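Local coordinates for DocCel5: Type I dockerin repeat domain from A. cellulolyticus family 5 endoglucanase WP_010249057 S51I, L52N mutant (Acetivibrio cellulolyticus, PDB 5NRM) that binds the sixth cohesin of scaffoldin B through a type I dockerin fold, a pairing by which enzymes are built into the cellulosome, at the interface of chains B and A. Numbering follows the deposited sequence. Chains: chain A, DocCel5: Type I dockerin repeat domain from A. cellulolyticus family 5 endoglucanase WP_010249057 S51I, L52N mutant; chain B, Endoglucanase.

The interface of chains B and A. Residues chain B 35-36, 77-79; chain A 12-13, 16, 56, 59-60.
B:Asp36 of the cohesin meets A:Ser13 of the dockerin where the first calcium-binding loop, EF-hand-like, of this type I dockerin runs into helix 13-23. The cohesin contributes strands 34-41 and 73-79, and the dockerin adds the end of its helix 49-59, so helices 13-23 and 49-59 face the same cohesin surface.

The polar part converges on a single carboxylate oxygen. A:Ser13 OG donates to B:Asp36 OD1 at 2.8 Å through the anti lone pair, the one directed away from OD2. The backbone A:Ser13 N also reaches B:Asp36 OD1 at 2.8 Å, but from above the carboxylate plane, 63° out of it. The serine hydroxyl lies between its own N and carbonyl carbon (chi1 59°), a torsion that allows hydroxyl and amide of one residue to grip the same oxygen. Because this amide is at the first turn of helix 13-23, the helix dipole may further favour the carboxylate's negative charge. The A:Asn12 CB methylene packs beside that oxygen, 3.4 Å from B:Asp36 OD1.

Apolar packing centres on B:Leu77 and the A:Phe16 ring. The CD2-CE2 edge of the ring slides between two cohesin leucines. B:Leu77 lies over one face, its CD2 3.7 Å from A:Phe16 CE2, while B:Leu79 lies over the opposite face, its CD2 3.7 Å from A:Phe16 CD2. Held at its margin from both faces, the ring probably has little scope to tilt. B:Leu77 CG is anti to the backbone N (chi1 178°), which projects both methyls from the strand toward the dockerin helices. There its CD1 meets A:Leu59 CD1 tip to tip at 3.9 Å, the two side chains crossing at about a right angle. A:Leu60 approaches the base of the same leucine, with CD2 3.7 Å from B:Leu77 CB. The aliphatic stem of A:Arg56, a poorly ordered residue, passes by B:Leu77 CD2 through its CG.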
# COMPACT_ATOMS: atom_id res chain seq x y z
N ALA B 35 -3.79 3.56 -2.70
CA ALA B 35 -3.11 3.50 -1.39
C ALA B 35 -1.72 3.03 -1.56
O ALA B 35 -1.49 2.10 -2.37
CB ALA B 35 -3.85 2.61 -0.42
N ASP B 36 -0.77 3.56 -0.76
CA ASP B 36 0.53 2.96 -0.62
C ASP B 36 1.06 3.24 0.74
O ASP B 36 1.02 4.36 1.21
CB ASP B 36 1.54 3.39 -1.73
CG ASP B 36 1.98 4.85 -1.61
OD1 ASP B 36 1.16 5.66 -2.01
OD2 ASP B 36 3.09 5.12 -1.11
N LEU B 77 0.24 -1.85 -1.72
CA LEU B 77 -0.19 -1.00 -2.81
C LEU B 77 -1.62 -1.38 -3.20
O LEU B 77 -1.92 -2.59 -3.40
CB LEU B 77 0.73 -1.24 -4.03
CG LEU B 77 0.36 -0.43 -5.29
CD1 LEU B 77 0.57 1.03 -5.09
CD2 LEU B 77 1.31 -0.87 -6.39
N PHE B 78 -2.47 -0.40 -3.47
CA PHE B 78 -3.80 -0.59 -4.01
C PHE B 78 -4.07 0.49 -5.07
O PHE B 78 -3.73 1.67 -4.88
CB PHE B 78 -4.91 -0.49 -2.92
CG PHE B 78 -6.29 -0.42 -3.45
CD1 PHE B 78 -7.00 -1.58 -3.93
CD2 PHE B 78 -6.91 0.80 -3.58
CE1 PHE B 78 -8.26 -1.46 -4.46
CE2 PHE B 78 -8.22 0.93 -4.11
CZ PHE B 78 -8.88 -0.20 -4.59
N LEU B 79 -4.73 0.10 -6.17
CA LEU B 79 -5.31 1.06 -7.09
C LEU B 79 -6.55 0.48 -7.71
O LEU B 79 -6.54 -0.71 -8.12
CB LEU B 79 -4.25 1.30 -8.21
CG LEU B 79 -4.69 2.26 -9.34
CD1 LEU B 79 -4.91 3.70 -8.84
CD2 LEU B 79 -3.74 2.24 -10.50
N ASN A 12 4.40 8.06 -5.39
CA ASN A 12 3.44 7.34 -4.58
C ASN A 12 2.25 6.87 -5.43
O ASN A 12 2.29 6.92 -6.66
CB ASN A 12 3.03 8.19 -3.35
CG ASN A 12 2.27 9.48 -3.72
OD1 ASN A 12 1.55 9.52 -4.72
ND2 ASN A 12 2.39 10.49 -2.86
N SER A 13 1.25 6.32 -4.75
CA SER A 13 0.15 5.69 -5.46
C SER A 13 -0.76 6.68 -6.21
O SER A 13 -1.49 6.28 -7.12
CB SER A 13 -0.70 4.85 -4.48
OG SER A 13 -1.25 5.66 -3.43
N PHE A 16 0.97 6.73 -9.45
CA PHE A 16 0.55 5.51 -10.14
C PHE A 16 -0.84 5.61 -10.75
O PHE A 16 -1.05 5.18 -11.87
CB PHE A 16 0.58 4.42 -9.07
CG PHE A 16 0.43 2.97 -9.51
CD1 PHE A 16 1.21 2.44 -10.49
CD2 PHE A 16 -0.42 2.15 -8.83
CE1 PHE A 16 1.12 1.10 -10.79
CE2 PHE A 16 -0.54 0.79 -9.15
CZ PHE A 16 0.24 0.28 -10.16
N ARG A 56 4.75 0.09 -10.48
CA ARG A 56 4.18 -0.86 -9.50
C ARG A 56 5.32 -1.61 -8.79
O ARG A 56 5.32 -1.71 -7.57
CB ARG A 56 3.18 -1.87 -10.14
CG ARG A 56 2.63 -2.94 -9.15
CD ARG A 56 1.45 -3.77 -9.76
NE ARG A 56 0.93 -4.90 -8.91
CZ ARG A 56 -0.21 -4.87 -8.18
NH1 ARG A 56 -1.04 -3.77 -8.15
NH2 ARG A 56 -0.54 -5.90 -7.46
N LEU A 59 6.92 0.77 -6.24
CA LEU A 59 6.08 1.03 -5.08
C LEU A 59 5.98 -0.21 -4.20
O LEU A 59 5.76 -0.04 -2.98
CB LEU A 59 4.69 1.46 -5.55
CG LEU A 59 4.71 2.87 -6.16
CD1 LEU A 59 3.33 3.20 -6.78
CD2 LEU A 59 5.13 3.95 -5.15
N LEU A 60 6.14 -1.38 -4.78
CA LEU A 60 6.20 -2.63 -4.01
C LEU A 60 7.59 -2.98 -3.42
O LEU A 60 7.76 -4.04 -2.86
CB LEU A 60 5.61 -3.83 -4.77
CG LEU A 60 4.08 -3.75 -4.95
CD1 LEU A 60 3.59 -4.77 -5.97
CD2 LEU A 60 3.39 -3.83 -3.63